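Local coordinates for protein probable thiamine pyrophosphokinase (Staphylococcus saprophyticus, PDB 3L8M) that probably transfers a pyrophosphate group from ATP to thiamine, making the cofactor thiamine diphosphate, at residues A3-G8 with T76-G81; H15-H20 with L36-T41; G31-L36 with N58-Q63. One frame throughout, in Å; residues are numbered along the deposited sequence.

Contact 1: A3-G8 with T76-G81; sequences ANLLCG and TDLALG
Leu-5 and Leu-78 meet through one methyl each, where the N-terminal strand 2-6 packs against the first turn of helix 77-87. From its CB, which points at the helix, Leu-5 runs to CG; chi1 of -84° sets CG opposite the carbonyl carbon and beside the backbone N. There the chain forks, and CD2 carries the contact. CD2 of Leu-5 lies 3.8 Å from CD1 of Leu-78. On the backbone side, Leu-5 CD2 is 4.3 Å from Gly-81 C; Gly-81, with no side chain, lets the methyl come up against bare backbone. Leu-78 leaves its helix at a slant, and its CG, anti to the backbone N (chi1 174°), swings the branch back to the strand; its CD1 also takes SG of Cys-7 at 4.0 Å, a small apolar partner just past the strand end. Thr-76 stands just before the helix as its N-cap; its OG1 accepts from Ala-79 N at 3.1 Å. In the sheet, strand 2-6 runs parallel between strands 24-28 and 92-96; Leu-5 also packs on Ile-26, Ile-28 and Ile-93, while Leu-78 reaches across to Ala-109 and Ile-112 of helix 103-113.

Contact 2: H15-H20 with L36-T41; sequences HILVEH and LESGIT
Leu-17 faces the end of helix 30-37 and meets it at two places, a methyl against a hydroxyl and a carbonyl against a methyl. The close side lies at Ser-38. CD1 of Leu-17 comes within 3.1 Å of Ser-38 OG and 3.8 Å of Ser-38 CB, the first a close approach, since a methyl offers the oxygen no conventional hydrogen bond. The hydroxyl has its polar partner elsewhere: OG, beside its own backbone N at chi1 -58°, is hydrogen-bonded to the carbonyl oxygen of Ile-34 one turn back. The oxygen thus lies against the methyl while it bonds to Ile-34 O, and serine suits the place because it is small and its hydroxyl is satisfied within its own helix.

Here the helix stops in a Schellman motif. Gly-39 is its C-prime residue, with the positive phi (74°) that glycine adopts easily; its N bonds to Leu-36 O, and Ile-40 N reaches Leu-35 O. The reversal brings the side chain of Ile-40 round toward the short, weakly bonded helix 16-19. The packing there is looser: CD1 of Ile-40 lies 3.6 Å from the backbone oxygen of Leu-17 but 4.3 Å from its CB. The extended CG1-CD1 arm (chi2 -178°) carries CD1 out to Leu-17, and this is the sole atom of Ile-40 that comes within about 4 Å of the other segment.

Leu-17 also packs on Trp-25, Ile-34 and Leu-35. On the outer side Glu-19 takes no part in the packing and forms a salt bridge through OE1 with Arg-91 NE of a third subunit, while Glu-37 packs on Phe-49 of the second subunit and Thr-41 rests on Leu-36 of that same neighbour.

Contact 3: G31-L36 with N58-Q63; sequences GTLILL and NFIQQQ
Two helices of the alpha/beta catalytic domain, 30-37 and 54-63, lean together here through aliphatic methyls, with no polar bond between them. Ile-60 supplies the tip that does the touching. Its CB points at the other helix, and chi1 of -59° with an extended chi2 carries CD1 out toward helix 30-37. CD1 of Ile-60 lies 4.0 Å from CD1 of Leu-36 and a slacker 4.5 Å from CD1 of Leu-33, one helical turn earlier. The side chains of Leu-36 and Ile-60 cross at a slant instead of lying alongside each other. Leu-33 begins at an angle to the partner helix, yet its branched end comes nearer, so the length of leucine brings CD1 up to Ile-60; one methyl of Ile-60 meets both leucines, which lie on the same side of it. Phe-49 packs on both Leu-33 and Ile-60 from the intervening loop, and Leu-36 also meets Leu-36 of the second subunit, while Phe-59 packs on Glu-37 of that chain. Between the two segments the attraction is apolar burial, which is not directional; Phe-49 and the second subunit add to the packing.

How the contacts relate
None of the three contacts has a hydrogen bond between its segments; methyls do most of the touching, yet the places differ. Measured from each contact's centre to the centre of the chain, contact 1 is nearest, at about 8 Å, and joins strand 2-6 to a helix over the sheet, though it is only partly buried. Contacts 2 and 3 lie about 18 and 21 Å out but are buried, and both touch the second subunit. These two share helix 30-37 and Leu-36. Contact 3 also touches contact 1, where Leu-6 packs on Gly-31, Ile-34 and Leu-35. In contact 2 a hydroxyl and a backbone oxygen join the methyls, whereas contact 3 is purely hydrocarbon and contact 1 adds a sulfur.

Contact 1: A3-G8 with T76-G81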
ATOM      1  N   ALA A   3      -7.743   6.756  10.181  1.00 22.34           N
ATOM      2  CA  ALA A   3      -8.065   5.518  10.883  1.00 22.51           C
ATOM      3  C   ALA A   3      -9.574   5.357  11.092  1.00 21.89           C
ATOM      4  O   ALA A   3     -10.273   6.313  11.431  1.00 16.51           O
ATOM      5  CB  ALA A   3      -7.340   5.463  12.227  1.00 20.21           C
ATOM      6  N   ASN A   4     -10.065   4.142  10.865  1.00 22.62           N
ATOM      7  CA  ASN A   4     -11.479   3.820  11.043  1.00 19.92           C
ATOM      8  C   ASN A   4     -11.589   2.903  12.245  1.00 20.50           C
ATOM      9  O   ASN A   4     -10.845   1.933  12.350  1.00 24.45           O
ATOM     10  CB  ASN A   4     -12.037   3.071   9.833  1.00 22.32           C
ATOM     11  CG  ASN A   4     -11.985   3.881   8.573  1.00 24.55           C
ATOM     12  OD1 ASN A   4     -12.577   4.961   8.487  1.00 28.20           O
ATOM     13  ND2 ASN A   4     -11.270   3.369   7.574  1.00 28.07           N
ATOM     14  N   LEU A   5     -12.508   3.211  13.151  1.00 15.27           N
ATOM     15  CA  LEU A   5     -12.716   2.378  14.330  1.00 14.79           C
ATOM     16  C   LEU A   5     -14.063   1.690  14.246  1.00 19.88           C
ATOM     17  O   LEU A   5     -15.058   2.299  13.851  1.00 26.13           O
ATOM     18  CB  LEU A   5     -12.672   3.212  15.621  1.00  8.85           C
ATOM     19  CG  LEU A   5     -11.289   3.511  16.216  1.00 21.58           C
ATOM     20  CD1 LEU A   5     -10.496   4.406  15.272  1.00 23.90           C
ATOM     21  CD2 LEU A   5     -11.452   4.159  17.592  1.00 18.94           C
ATOM     22  N   LEU A   6     -14.095   0.412  14.597  1.00 15.56           N
ATOM     23  CA  LEU A   6     -15.349  -0.307  14.609  1.00 21.23           C
ATOM     24  C   LEU A   6     -15.639  -0.707  16.060  1.00 26.72           C
ATOM     25  O   LEU A   6     -14.829  -1.386  16.688  1.00 27.92           O
ATOM     26  CB  LEU A   6     -15.274  -1.541  13.715  1.00  8.23           C
ATOM     27  CG  LEU A   6     -16.605  -2.278  13.534  1.00 19.56           C
ATOM     28  CD1 LEU A   6     -17.657  -1.300  13.019  1.00 12.62           C
ATOM     29  CD2 LEU A   6     -16.425  -3.451  12.562  1.00  6.51           C
ATOM     30  N   CYS A   7     -16.781  -0.266  16.587  1.00 27.69           N
ATOM     31  CA  CYS A   7     -17.186  -0.587  17.961  1.00 31.83           C
ATOM     32  C   CYS A   7     -18.266  -1.659  18.032  1.00 32.60           C
ATOM     33  O   CYS A   7     -18.614  -2.102  19.116  1.00 32.78           O
ATOM     34  CB  CYS A   7     -17.741   0.637  18.678  1.00 28.66           C
ATOM     35  SG  CYS A   7     -16.691   2.063  18.689  1.00 34.87           S
ATOM     36  N   GLY A   8     -18.799  -2.063  16.883  1.00 39.37           N
ATOM     37  CA  GLY A   8     -19.850  -3.064  16.866  1.00 31.43           C
ATOM     38  C   GLY A   8     -20.557  -3.089  15.524  1.00 38.61           C
ATOM     39  O   GLY A   8     -20.089  -2.450  14.583  1.00 35.44           O
ATOM     40  N   THR A  76     -12.992   4.856  28.912  1.00 38.96           N
ATOM     41  CA  THR A  76     -13.702   3.782  28.225  1.00 32.68           C
ATOM     42  C   THR A  76     -12.780   3.164  27.167  1.00 34.82           C
ATOM     43  O   THR A  76     -11.729   3.725  26.851  1.00 24.81           O
ATOM     44  CB  THR A  76     -14.960   4.311  27.513  1.00 35.14           C
ATOM     45  OG1 THR A  76     -14.572   5.250  26.501  1.00 25.42           O
ATOM     46  CG2 THR A  76     -15.907   4.989  28.519  1.00 23.48           C
ATOM     47  N   ASP A  77     -13.173   2.011  26.625  1.00 35.02           N
ATOM     48  CA  ASP A  77     -12.371   1.348  25.604  1.00 30.72           C
ATOM     49  C   ASP A  77     -12.261   2.213  24.351  1.00 30.03           C
ATOM     50  O   ASP A  77     -11.205   2.273  23.705  1.00 28.12           O
ATOM     51  CB  ASP A  77     -12.962  -0.028  25.270  1.00 30.87           C
ATOM     52  CG  ASP A  77     -12.828  -1.012  26.430  1.00 28.27           C
ATOM     53  OD1 ASP A  77     -12.167  -0.671  27.428  1.00 30.55           O
ATOM     54  OD2 ASP A  77     -13.374  -2.125  26.349  1.00 34.19           O
ATOM     55  N   LEU A  78     -13.338   2.915  24.025  1.00 17.72           N
ATOM     56  CA  LEU A  78     -13.326   3.780  22.855  1.00 31.12           C
ATOM     57  C   LEU A  78     -12.396   4.975  23.060  1.00 23.72           C
ATOM     58  O   LEU A  78     -11.710   5.402  22.131  1.00 25.29           O
ATOM     59  CB  LEU A  78     -14.742   4.288  22.539  1.00 15.24           C
ATOM     60  CG  LEU A  78     -14.792   5.333  21.412  1.00 25.70           C
ATOM     61  CD1 LEU A  78     -14.150   4.722  20.172  1.00 11.60           C
ATOM     62  CD2 LEU A  78     -16.243   5.777  21.117  1.00 17.36           C
ATOM     63  N   ALA A  79     -12.366   5.518  24.276  1.00 26.54           N
ATOM     64  CA  ALA A  79     -11.526   6.684  24.539  1.00 30.44           C
ATOM     65  C   ALA A  79     -10.042   6.340  24.455  1.00 31.28           C
ATOM     66  O   ALA A  79      -9.227   7.173  24.060  1.00 27.78           O
ATOM     67  CB  ALA A  79     -11.864   7.286  25.908  1.00 29.21           C
ATOM     68  N   LEU A  80      -9.701   5.111  24.837  1.00 23.82           N
ATOM     69  CA  LEU A  80      -8.325   4.641  24.782  1.00 30.38           C
ATOM     70  C   LEU A  80      -7.967   4.419  23.307  1.00 34.47           C
ATOM     71  O   LEU A  80      -6.895   4.835  22.841  1.00 34.96           O
ATOM     72  CB  LEU A  80      -8.183   3.326  25.559  1.00 27.40           C
ATOM     73  CG  LEU A  80      -8.512   3.327  27.059  1.00 41.23           C
ATOM     74  CD1 LEU A  80      -8.446   1.904  27.602  1.00 44.47           C
ATOM     75  CD2 LEU A  80      -7.536   4.222  27.809  1.00 34.45           C
ATOM     76  N   GLY A  81      -8.875   3.770  22.576  1.00 22.76           N
ATOM     77  CA  GLY A  81      -8.645   3.510  21.162  1.00 20.83           C
ATOM     78  C   GLY A  81      -8.327   4.789  20.421  1.00 28.58           C
ATOM     79  O   GLY A  81      -7.435   4.813  19.573  1.00 28.77           O
TER

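Contact 2: H15-H20 with L36-T41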
ATOM      1  N   HIS A  15     -22.078  -2.137   3.555  1.00 33.19           N
ATOM      2  CA  HIS A  15     -20.859  -2.381   2.788  1.00 28.03           C
ATOM      3  C   HIS A  15     -19.628  -1.604   3.260  1.00 23.58           C
ATOM      4  O   HIS A  15     -18.608  -1.620   2.576  1.00 20.02           O
ATOM      5  CB  HIS A  15     -21.110  -2.056   1.312  1.00 26.08           C
ATOM      6  CG  HIS A  15     -22.359  -2.678   0.772  1.00 32.80           C
ATOM      7  ND1 HIS A  15     -23.146  -2.063  -0.180  1.00 31.45           N
ATOM      8  CD2 HIS A  15     -22.973  -3.846   1.071  1.00 31.54           C
ATOM      9  CE1 HIS A  15     -24.194  -2.825  -0.439  1.00 44.27           C
ATOM     10  NE2 HIS A  15     -24.113  -3.913   0.306  1.00 46.45           N
ATOM     11  N   ILE A  16     -19.708  -0.938   4.412  1.00 21.19           N
ATOM     12  CA  ILE A  16     -18.570  -0.162   4.901  1.00 18.65           C
ATOM     13  C   ILE A  16     -17.289  -1.001   5.037  1.00 19.40           C
ATOM     14  O   ILE A  16     -16.198  -0.473   4.912  1.00 20.23           O
ATOM     15  CB  ILE A  16     -18.887   0.528   6.272  1.00 20.50           C
ATOM     16  CG1 ILE A  16     -17.822   1.573   6.594  1.00 26.12           C
ATOM     17  CG2 ILE A  16     -18.917  -0.501   7.405  1.00 19.86           C
ATOM     18  CD1 ILE A  16     -17.882   2.791   5.727  1.00 29.78           C
ATOM     19  N   LEU A  17     -17.407  -2.301   5.271  1.00 17.71           N
ATOM     20  CA  LEU A  17     -16.207  -3.122   5.413  1.00 25.69           C
ATOM     21  C   LEU A  17     -15.579  -3.552   4.087  1.00 23.29           C
ATOM     22  O   LEU A  17     -14.360  -3.702   4.002  1.00 29.46           O
ATOM     23  CB  LEU A  17     -16.478  -4.353   6.289  1.00 23.05           C
ATOM     24  CG  LEU A  17     -16.796  -4.045   7.752  1.00 27.34           C
ATOM     25  CD1 LEU A  17     -16.687  -5.325   8.578  1.00 32.90           C
ATOM     26  CD2 LEU A  17     -15.830  -2.982   8.283  1.00 18.28           C
ATOM     27  N   VAL A  18     -16.401  -3.751   3.062  1.00 18.52           N
ATOM     28  CA  VAL A  18     -15.890  -4.128   1.736  1.00 24.44           C
ATOM     29  C   VAL A  18     -15.332  -2.894   1.019  1.00 19.50           C
ATOM     30  O   VAL A  18     -14.240  -2.926   0.455  1.00 30.19           O
ATOM     31  CB  VAL A  18     -17.010  -4.737   0.829  1.00 32.86           C
ATOM     32  CG1 VAL A  18     -16.446  -5.069  -0.565  1.00 15.36           C
ATOM     33  CG2 VAL A  18     -17.582  -5.985   1.477  1.00 25.45           C
ATOM     34  N   GLU A  19     -16.078  -1.797   1.074  1.00 20.91           N
ATOM     35  CA  GLU A  19     -15.686  -0.569   0.386  1.00 28.23           C
ATOM     36  C   GLU A  19     -14.414   0.113   0.887  1.00 27.87           C
ATOM     37  O   GLU A  19     -13.780   0.868   0.151  1.00 25.53           O
ATOM     38  CB  GLU A  19     -16.841   0.432   0.417  1.00 23.02           C
ATOM     39  CG  GLU A  19     -18.167  -0.147  -0.021  1.00 37.05           C
ATOM     40  CD  GLU A  19     -19.277   0.891  -0.031  1.00 47.62           C
ATOM     41  OE1 GLU A  19     -19.236   1.821   0.804  1.00 40.66           O
ATOM     42  OE2 GLU A  19     -20.196   0.767  -0.863  1.00 58.88           O
ATOM     43  N   HIS A  20     -14.058  -0.131   2.144  1.00 27.45           N
ATOM     44  CA  HIS A  20     -12.850   0.458   2.730  1.00 21.26           C
ATOM     45  C   HIS A  20     -11.951  -0.628   3.316  1.00 26.03           C
ATOM     46  O   HIS A  20     -11.212  -0.383   4.263  1.00 25.23           O
ATOM     47  CB  HIS A  20     -13.219   1.449   3.838  1.00 21.73           C
ATOM     48  CG  HIS A  20     -14.063   2.594   3.376  1.00 36.93           C
ATOM     49  ND1 HIS A  20     -14.616   3.505   4.249  1.00 44.96           N
ATOM     50  CD2 HIS A  20     -14.461   2.971   2.138  1.00 51.80           C
ATOM     51  CE1 HIS A  20     -15.321   4.391   3.570  1.00 49.70           C
ATOM     52  NE2 HIS A  20     -15.244   4.089   2.287  1.00 59.87           N
ATOM     53  N   LEU A  36     -11.998  -9.026  11.861  1.00 20.61           N
ATOM     54  CA  LEU A  36     -11.336 -10.280  11.551  1.00 26.33           C
ATOM     55  C   LEU A  36     -12.228 -11.220  10.745  1.00 28.11           C
ATOM     56  O   LEU A  36     -11.782 -11.818   9.755  1.00 24.98           O
ATOM     57  CB  LEU A  36     -10.900 -10.952  12.854  1.00 30.60           C
ATOM     58  CG  LEU A  36      -9.845 -10.173  13.654  1.00 33.17           C
ATOM     59  CD1 LEU A  36      -9.709 -10.763  15.053  1.00 29.04           C
ATOM     60  CD2 LEU A  36      -8.508 -10.217  12.912  1.00 24.59           C
ATOM     61  N   GLU A  37     -13.486 -11.350  11.167  1.00 24.90           N
ATOM     62  CA  GLU A  37     -14.450 -12.224  10.485  1.00 30.71           C
ATOM     63  C   GLU A  37     -14.621 -11.851   9.021  1.00 27.43           C
ATOM     64  O   GLU A  37     -14.892 -12.705   8.176  1.00 30.79           O
ATOM     65  CB  GLU A  37     -15.803 -12.174  11.196  1.00 46.80           C
ATOM     66  CG  GLU A  37     -15.950 -13.227  12.276  1.00 47.42           C
ATOM     67  CD  GLU A  37     -16.934 -12.836  13.357  1.00 53.35           C
ATOM     68  OE1 GLU A  37     -18.065 -12.406  13.036  1.00 50.28           O
ATOM     69  OE2 GLU A  37     -16.568 -12.968  14.542  1.00 66.98           O
ATOM     70  N   SER A  38     -14.465 -10.563   8.740  1.00 21.20           N
ATOM     71  CA  SER A  38     -14.561 -10.023   7.389  1.00 30.87           C
ATOM     72  C   SER A  38     -13.200 -10.145   6.705  1.00 27.22           C
ATOM     73  O   SER A  38     -13.004  -9.643   5.601  1.00 28.34           O
ATOM     74  CB  SER A  38     -14.967  -8.550   7.439  1.00 23.65           C
ATOM     75  OG  SER A  38     -16.203  -8.397   8.115  1.00 38.41           O
ATOM     76  N   GLY A  39     -12.258 -10.794   7.379  1.00 24.31           N
ATOM     77  CA  GLY A  39     -10.933 -10.980   6.810  1.00 24.84           C
ATOM     78  C   GLY A  39     -10.092  -9.724   6.804  1.00 25.74           C
ATOM     79  O   GLY A  39      -9.228  -9.555   5.948  1.00 32.60           O
ATOM     80  N   ILE A  40     -10.366  -8.836   7.753  1.00 23.00           N
ATOM     81  CA  ILE A  40      -9.637  -7.595   7.875  1.00 22.47           C
ATOM     82  C   ILE A  40      -8.754  -7.646   9.122  1.00 24.68           C
ATOM     83  O   ILE A  40      -9.224  -7.993  10.210  1.00 25.92           O
ATOM     84  CB  ILE A  40     -10.615  -6.399   7.970  1.00 21.87           C
ATOM     85  CG1 ILE A  40     -11.297  -6.181   6.612  1.00 21.68           C
ATOM     86  CG2 ILE A  40      -9.865  -5.122   8.392  1.00 22.04           C
ATOM     87  CD1 ILE A  40     -12.254  -4.978   6.589  1.00 25.45           C
ATOM     88  N   THR A  41      -7.469  -7.320   8.963  1.00 21.60           N
ATOM     89  CA  THR A  41      -6.541  -7.323  10.090  1.00 18.27           C
ATOM     90  C   THR A  41      -6.464  -5.934  10.719  1.00 20.31           C
ATOM     91  O   THR A  41      -5.992  -4.984  10.104  1.00 19.54           O
ATOM     92  CB  THR A  41      -5.113  -7.737   9.665  1.00 28.33           C
ATOM     93  OG1 THR A  41      -5.143  -9.055   9.101  1.00 29.01           O
ATOM     94  CG2 THR A  41      -4.170  -7.721  10.878  1.00 13.25           C
TER

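Contact 3: G31-L36 with N58-Q63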
ATOM      1  N   GLY A  31     -16.092  -4.824  17.877  1.00 27.54           N
ATOM      2  CA  GLY A  31     -15.662  -4.456  16.543  1.00 20.34           C
ATOM      3  C   GLY A  31     -14.495  -5.333  16.114  1.00 20.89           C
ATOM      4  O   GLY A  31     -14.404  -5.735  14.957  1.00 32.07           O
ATOM      5  N   THR A  32     -13.610  -5.650  17.053  1.00 19.44           N
ATOM      6  CA  THR A  32     -12.442  -6.483  16.765  1.00 22.21           C
ATOM      7  C   THR A  32     -12.799  -7.774  16.017  1.00 24.21           C
ATOM      8  O   THR A  32     -12.286  -8.026  14.933  1.00 25.75           O
ATOM      9  CB  THR A  32     -11.680  -6.843  18.071  1.00 26.03           C
ATOM     10  OG1 THR A  32     -11.335  -5.641  18.771  1.00 16.79           O
ATOM     11  CG2 THR A  32     -10.412  -7.612  17.762  1.00 16.60           C
ATOM     12  N   LEU A  33     -13.677  -8.590  16.591  1.00 29.09           N
ATOM     13  CA  LEU A  33     -14.078  -9.836  15.945  1.00 28.04           C
ATOM     14  C   LEU A  33     -14.802  -9.630  14.606  1.00 31.26           C
ATOM     15  O   LEU A  33     -14.649 -10.446  13.697  1.00 25.97           O
ATOM     16  CB  LEU A  33     -14.962 -10.662  16.889  1.00 45.74           C
ATOM     17  CG  LEU A  33     -14.304 -11.209  18.169  1.00 50.61           C
ATOM     18  CD1 LEU A  33     -13.054 -11.999  17.791  1.00 45.77           C
ATOM     19  CD2 LEU A  33     -13.945 -10.067  19.117  1.00 56.31           C
ATOM     20  N   ILE A  34     -15.587  -8.556  14.477  1.00 25.79           N
ATOM     21  CA  ILE A  34     -16.290  -8.308  13.214  1.00 21.92           C
ATOM     22  C   ILE A  34     -15.254  -8.016  12.115  1.00 27.28           C
ATOM     23  O   ILE A  34     -15.409  -8.458  10.974  1.00 22.55           O
ATOM     24  CB  ILE A  34     -17.271  -7.088  13.278  1.00 25.79           C
ATOM     25  CG1 ILE A  34     -18.291  -7.237  14.416  1.00 26.37           C
ATOM     26  CG2 ILE A  34     -18.000  -6.955  11.948  1.00 25.60           C
ATOM     27  CD1 ILE A  34     -19.017  -8.567  14.459  1.00 42.88           C
ATOM     28  N   LEU A  35     -14.203  -7.268  12.454  1.00 22.85           N
ATOM     29  CA  LEU A  35     -13.166  -6.950  11.464  1.00 25.12           C
ATOM     30  C   LEU A  35     -12.511  -8.221  10.935  1.00 23.65           C
ATOM     31  O   LEU A  35     -12.483  -8.464   9.725  1.00 27.26           O
ATOM     32  CB  LEU A  35     -12.093  -6.029  12.065  1.00 11.41           C
ATOM     33  CG  LEU A  35     -12.566  -4.585  12.247  1.00 18.87           C
ATOM     34  CD1 LEU A  35     -11.527  -3.750  12.954  1.00 16.21           C
ATOM     35  CD2 LEU A  35     -12.859  -4.005  10.883  1.00  5.99           C
ATOM     36  N   LEU A  36     -11.998  -9.026  11.861  1.00 20.61           N
ATOM     37  CA  LEU A  36     -11.336 -10.280  11.551  1.00 26.33           C
ATOM     38  C   LEU A  36     -12.228 -11.220  10.745  1.00 28.11           C
ATOM     39  O   LEU A  36     -11.782 -11.818   9.755  1.00 24.98           O
ATOM     40  CB  LEU A  36     -10.900 -10.952  12.854  1.00 30.60           C
ATOM     41  CG  LEU A  36      -9.845 -10.173  13.654  1.00 33.17           C
ATOM     42  CD1 LEU A  36      -9.709 -10.763  15.053  1.00 29.04           C
ATOM     43  CD2 LEU A  36      -8.508 -10.217  12.912  1.00 24.59           C
ATOM     44  N   ASN A  58      -3.788 -16.190  21.396  1.00 54.00           N
ATOM     45  CA  ASN A  58      -2.347 -15.964  21.307  1.00 53.13           C
ATOM     46  C   ASN A  58      -2.067 -15.018  20.146  1.00 50.08           C
ATOM     47  O   ASN A  58      -1.274 -14.074  20.268  1.00 34.23           O
ATOM     48  CB  ASN A  58      -1.607 -17.285  21.061  1.00 66.61           C
ATOM     49  CG  ASN A  58      -0.179 -17.073  20.577  1.00 69.49           C
ATOM     50  OD1 ASN A  58       0.668 -16.559  21.308  1.00 73.02           O
ATOM     51  ND2 ASN A  58       0.088 -17.465  19.333  1.00 74.72           N
ATOM     52  N   PHE A  59      -2.729 -15.301  19.025  1.00 43.35           N
ATOM     53  CA  PHE A  59      -2.602 -14.527  17.798  1.00 38.71           C
ATOM     54  C   PHE A  59      -3.062 -13.083  18.020  1.00 38.12           C
ATOM     55  O   PHE A  59      -2.278 -12.148  17.866  1.00 44.85           O
ATOM     56  CB  PHE A  59      -3.420 -15.205  16.688  1.00 36.91           C
ATOM     57  CG  PHE A  59      -3.584 -14.369  15.455  1.00 43.68           C
ATOM     58  CD1 PHE A  59      -2.473 -13.920  14.749  1.00 45.24           C
ATOM     59  CD2 PHE A  59      -4.852 -14.001  15.018  1.00 37.45           C
ATOM     60  CE1 PHE A  59      -2.626 -13.111  13.625  1.00 46.58           C
ATOM     61  CE2 PHE A  59      -5.015 -13.197  13.899  1.00 40.13           C
ATOM     62  CZ  PHE A  59      -3.902 -12.747  13.202  1.00 47.60           C
ATOM     63  N   ILE A  60      -4.327 -12.921  18.395  1.00 31.88           N
ATOM     64  CA  ILE A  60      -4.918 -11.611  18.658  1.00 42.02           C
ATOM     65  C   ILE A  60      -4.176 -10.829  19.745  1.00 45.85           C
ATOM     66  O   ILE A  60      -3.928  -9.633  19.602  1.00 42.33           O
ATOM     67  CB  ILE A  60      -6.394 -11.751  19.105  1.00 37.69           C
ATOM     68  CG1 ILE A  60      -7.209 -12.452  18.015  1.00 40.44           C
ATOM     69  CG2 ILE A  60      -6.988 -10.383  19.406  1.00 43.75           C
ATOM     70  CD1 ILE A  60      -8.670 -12.675  18.388  1.00 48.49           C
ATOM     71  N   GLN A  61      -3.827 -11.507  20.834  1.00 51.91           N
ATOM     72  CA  GLN A  61      -3.138 -10.872  21.955  1.00 54.70           C
ATOM     73  C   GLN A  61      -1.618 -10.854  21.819  1.00 54.93           C
ATOM     74  O   GLN A  61      -0.899 -11.119  22.778  1.00 73.50           O
ATOM     75  CB  GLN A  61      -3.544 -11.566  23.264  1.00 56.53           C
ATOM     76  CG  GLN A  61      -2.885 -11.035  24.544  1.00 62.97           C
ATOM     77  CD  GLN A  61      -3.242  -9.590  24.867  1.00 65.14           C
ATOM     78  OE1 GLN A  61      -2.447  -8.672  24.648  1.00 51.36           O
ATOM     79  NE2 GLN A  61      -4.446  -9.385  25.395  1.00 73.64           N
ATOM     80  N   GLN A  62      -1.123 -10.549  20.627  1.00 51.79           N
ATOM     81  CA  GLN A  62       0.316 -10.472  20.402  1.00 47.98           C
ATOM     82  C   GLN A  62       0.613  -9.657  19.153  1.00 45.71           C
ATOM     83  O   GLN A  62       1.712  -9.123  18.997  1.00 29.90           O
ATOM     84  CB  GLN A  62       0.929 -11.860  20.246  1.00 54.67           C
ATOM     85  CG  GLN A  62       0.631 -12.522  18.909  1.00 66.39           C
ATOM     86  CD  GLN A  62       1.504 -13.738  18.644  1.00 71.44           C
ATOM     87  OE1 GLN A  62       1.318 -14.444  17.649  1.00 71.57           O
ATOM     88  NE2 GLN A  62       2.469 -13.984  19.532  1.00 66.98           N
ATOM     89  N   GLN A  63      -0.367  -9.566  18.257  1.00 44.95           N
ATOM     90  CA  GLN A  63      -0.191  -8.806  17.028  1.00 49.95           C
ATOM     91  C   GLN A  63      -1.301  -7.796  16.800  1.00 48.18           C
ATOM     92  O   GLN A  63      -1.179  -6.929  15.936  1.00 50.40           O
ATOM     93  CB  GLN A  63      -0.117  -9.753  15.832  1.00 59.36           C
ATOM     94  CG  GLN A  63       1.048 -10.726  15.894  1.00 75.28           C
ATOM     95  CD  GLN A  63       1.140 -11.604  14.664  1.00 81.71           C
ATOM     96  OE1 GLN A  63       0.201 -12.330  14.331  1.00 79.30           O
ATOM     97  NE2 GLN A  63       2.279 -11.544  13.979  1.00 84.90           N
TER